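Local coordinates for isoflavone reductase (Medicago sativa, PDB 2GAS), which reduces achiral isoflavones to chiral isoflavanones with NADPH, a late step in making the pterocarpan phytoalexin medicarpin in alfalfa, at residues A[173-178]-A[237-242]. Residues are numbered along the deposited sequence; the frame is centred on the assembly and turned at random.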
loop_
_atom_site.group_PDB
_atom_site.type_symbol
_atom_site.label_atom_id
_atom_site.label_comp_id
_atom_site.label_asym_id
_atom_site.label_seq_id
_atom_site.Cartn_x
_atom_site.Cartn_y
_atom_site.Cartn_z
ATOM N N ARG A 173 -7.492 4.227 -24.717
ATOM C CA ARG A 173 -6.841 3.912 -25.978
ATOM C C ARG A 173 -6.962 5.021 -27.012
ATOM O O ARG A 173 -6.425 4.902 -28.112
ATOM C CB ARG A 173 -7.423 2.617 -26.544
ATOM C CG ARG A 173 -7.353 1.456 -25.566
ATOM C CD ARG A 173 -8.129 0.255 -26.084
ATOM N NE ARG A 173 -7.336 -0.586 -26.973
ATOM C CZ ARG A 173 -6.540 -1.568 -26.564
ATOM N NH1 ARG A 173 -6.424 -1.841 -25.273
ATOM N NH2 ARG A 173 -5.864 -2.284 -27.451
ATOM N N ASP A 174 -7.644 6.109 -26.665
ATOM C CA ASP A 174 -7.810 7.190 -27.627
ATOM C C ASP A 174 -7.427 8.576 -27.116
ATOM O O ASP A 174 -6.719 9.314 -27.800
ATOM C CB ASP A 174 -9.260 7.211 -28.125
ATOM C CG ASP A 174 -9.418 7.963 -29.431
ATOM O OD1 ASP A 174 -8.593 7.743 -30.342
ATOM O OD2 ASP A 174 -10.373 8.761 -29.552
ATOM N N LYS A 175 -7.887 8.930 -25.921
ATOM C CA LYS A 175 -7.610 10.256 -25.366
ATOM C C LYS A 175 -7.240 10.200 -23.893
ATOM O O LYS A 175 -7.785 9.391 -23.142
ATOM C CB LYS A 175 -8.838 11.151 -25.540
ATOM C CG LYS A 175 -9.389 11.137 -26.954
ATOM C CD LYS A 175 -10.735 11.826 -27.058
ATOM C CE LYS A 175 -11.275 11.716 -28.484
ATOM N NZ LYS A 175 -12.621 12.327 -28.621
ATOM N N VAL A 176 -6.326 11.073 -23.484
ATOM C CA VAL A 176 -5.880 11.111 -22.100
ATOM C C VAL A 176 -5.667 12.537 -21.592
ATOM O O VAL A 176 -5.281 13.433 -22.347
ATOM C CB VAL A 176 -4.561 10.291 -21.929
ATOM C CG1 VAL A 176 -3.423 10.934 -22.714
ATOM C CG2 VAL A 176 -4.195 10.169 -20.466
ATOM N N VAL A 177 -5.943 12.734 -20.306
ATOM C CA VAL A 177 -5.759 14.029 -19.662
ATOM C C VAL A 177 -4.599 13.898 -18.687
ATOM O O VAL A 177 -4.557 12.969 -17.877
ATOM C CB VAL A 177 -7.016 14.476 -18.888
ATOM C CG1 VAL A 177 -6.673 15.638 -17.962
ATOM C CG2 VAL A 177 -8.091 14.906 -19.854
ATOM N N ILE A 178 -3.656 14.829 -18.776
ATOM C CA ILE A 178 -2.486 14.814 -17.914
ATOM C C ILE A 178 -2.539 15.983 -16.939
ATOM O O ILE A 178 -2.823 17.115 -17.335
ATOM C CB ILE A 178 -1.171 14.921 -18.743
ATOM C CG1 ILE A 178 -1.081 13.768 -19.749
ATOM C CG2 ILE A 178 0.039 14.916 -17.825
ATOM C CD1 ILE A 178 -1.648 14.111 -21.120
ATOM N N THR A 237 -1.089 6.715 -31.223
ATOM C CA THR A 237 -0.829 7.895 -30.406
ATOM C C THR A 237 -2.105 8.409 -29.770
ATOM O O THR A 237 -3.118 8.588 -30.447
ATOM C CB THR A 237 -0.218 9.031 -31.252
ATOM O OG1 THR A 237 0.968 8.559 -31.896
ATOM C CG2 THR A 237 0.134 10.223 -30.376
ATOM N N LEU A 238 -2.050 8.658 -28.467
ATOM C CA LEU A 238 -3.211 9.162 -27.749
ATOM C C LEU A 238 -3.320 10.674 -27.860
ATOM O O LEU A 238 -2.312 11.379 -27.915
ATOM C CB LEU A 238 -3.126 8.806 -26.260
ATOM C CG LEU A 238 -3.064 7.340 -25.825
ATOM C CD1 LEU A 238 -3.057 7.268 -24.296
ATOM C CD2 LEU A 238 -4.246 6.582 -26.393
ATOM N N GLU A 239 -4.548 11.169 -27.899
ATOM C CA GLU A 239 -4.762 12.604 -27.931
ATOM C C GLU A 239 -4.421 13.030 -26.508
ATOM O O GLU A 239 -4.779 12.341 -25.554
ATOM C CB GLU A 239 -6.218 12.923 -28.257
ATOM C CG GLU A 239 -6.582 12.608 -29.700
ATOM C CD GLU A 239 -8.027 12.918 -30.020
ATOM O OE1 GLU A 239 -8.624 13.771 -29.330
ATOM O OE2 GLU A 239 -8.563 12.320 -30.975
ATOM N N LYS A 240 -3.719 14.146 -26.361
ATOM C CA LYS A 240 -3.314 14.595 -25.037
ATOM C C LYS A 240 -3.740 16.008 -24.678
ATOM O O LYS A 240 -3.673 16.926 -25.496
ATOM C CB LYS A 240 -1.792 14.508 -24.898
ATOM C CG LYS A 240 -1.203 13.141 -25.200
ATOM C CD LYS A 240 0.315 13.203 -25.208
ATOM C CE LYS A 240 0.918 11.870 -25.612
ATOM N NZ LYS A 240 0.422 11.449 -26.949
ATOM N N THR A 241 -4.178 16.164 -23.434
ATOM C CA THR A 241 -4.588 17.452 -22.897
ATOM C C THR A 241 -3.862 17.605 -21.570
ATOM O O THR A 241 -3.954 16.726 -20.715
ATOM C CB THR A 241 -6.105 17.500 -22.642
ATOM O OG1 THR A 241 -6.797 17.443 -23.895
ATOM C CG2 THR A 241 -6.490 18.786 -21.921
ATOM N N TYR A 242 -3.114 18.700 -21.417
ATOM C CA TYR A 242 -2.383 18.969 -20.177
ATOM C C TYR A 242 -3.121 20.082 -19.443
ATOM O O TYR A 242 -3.445 21.117 -20.027
ATOM C CB TYR A 242 -0.935 19.393 -20.462
ATOM C CG TYR A 242 -0.107 18.342 -21.167
ATOM C CD1 TYR A 242 -0.202 18.166 -22.547
ATOM C CD2 TYR A 242 0.761 17.511 -20.456
ATOM C CE1 TYR A 242 0.548 17.195 -23.201
ATOM C CE2 TYR A 242 1.514 16.529 -21.105
ATOM C CZ TYR A 242 1.404 16.379 -22.476
ATOM O OH TYR A 242 2.156 15.414 -23.119
HETATM O O HOH W 1 -5.907 8.529 -30.481
HETATM O O HOH W 2 -10.013 10.178 -31.586
HETATM O O HOH W 3 -7.075 14.713 -24.549
#
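Ile178 and Tyr242 stand side by side on one face of a parallel strand pair, and the isoleucine lays its CD1 methyl over the phenol ring. This CH-pi contact puts CD1 4.0 Å from the centroid of the Tyr242 ring, while Ile178 CB packs against Tyr242 CD2 at 3.7 Å. Ile178 CG1 is anti to its carbonyl carbon (chi1 -58°), and CD1, carried beyond it, also reaches Lys240 CB. On this same face, Val176 sets CG1 against Leu238 CD1, 4.0 Å away, and beside the Lys240 stem. Beta-branched Val176 and Ile178, at home in strands, fill this buried side; Ile178 meets Ile227 of helix 223-234, Val176 the loop residue Gln165. Lys240 curls at its tip, so that NZ donates a hydrogen bond to Leu238 O (2.9 Å) and salt-bridges Glu231 of that helix.

On the exposed face the long, polar-tipped Lys175 and Glu239 run alongside each other; the lysine CE lies 3.5 Å from Glu239 OE1, but NZ stays beyond salt-bridge range. Just before the strand, Asp174, salt-bridged through OD1 to Lys236, shares water 2 with Glu239: the water donates to Asp174 OD2 and Glu239 OE2, probably easing repulsion between the carboxylates.

Val176 hydrogen-bonds to Glu239 O and Thr241 N, flanking its partner Lys240, as is characteristic of parallel strands; here they form a small two-stranded sheet, separate from the Rossmann-type NADP-binding sheet of this NmrA-like reductase.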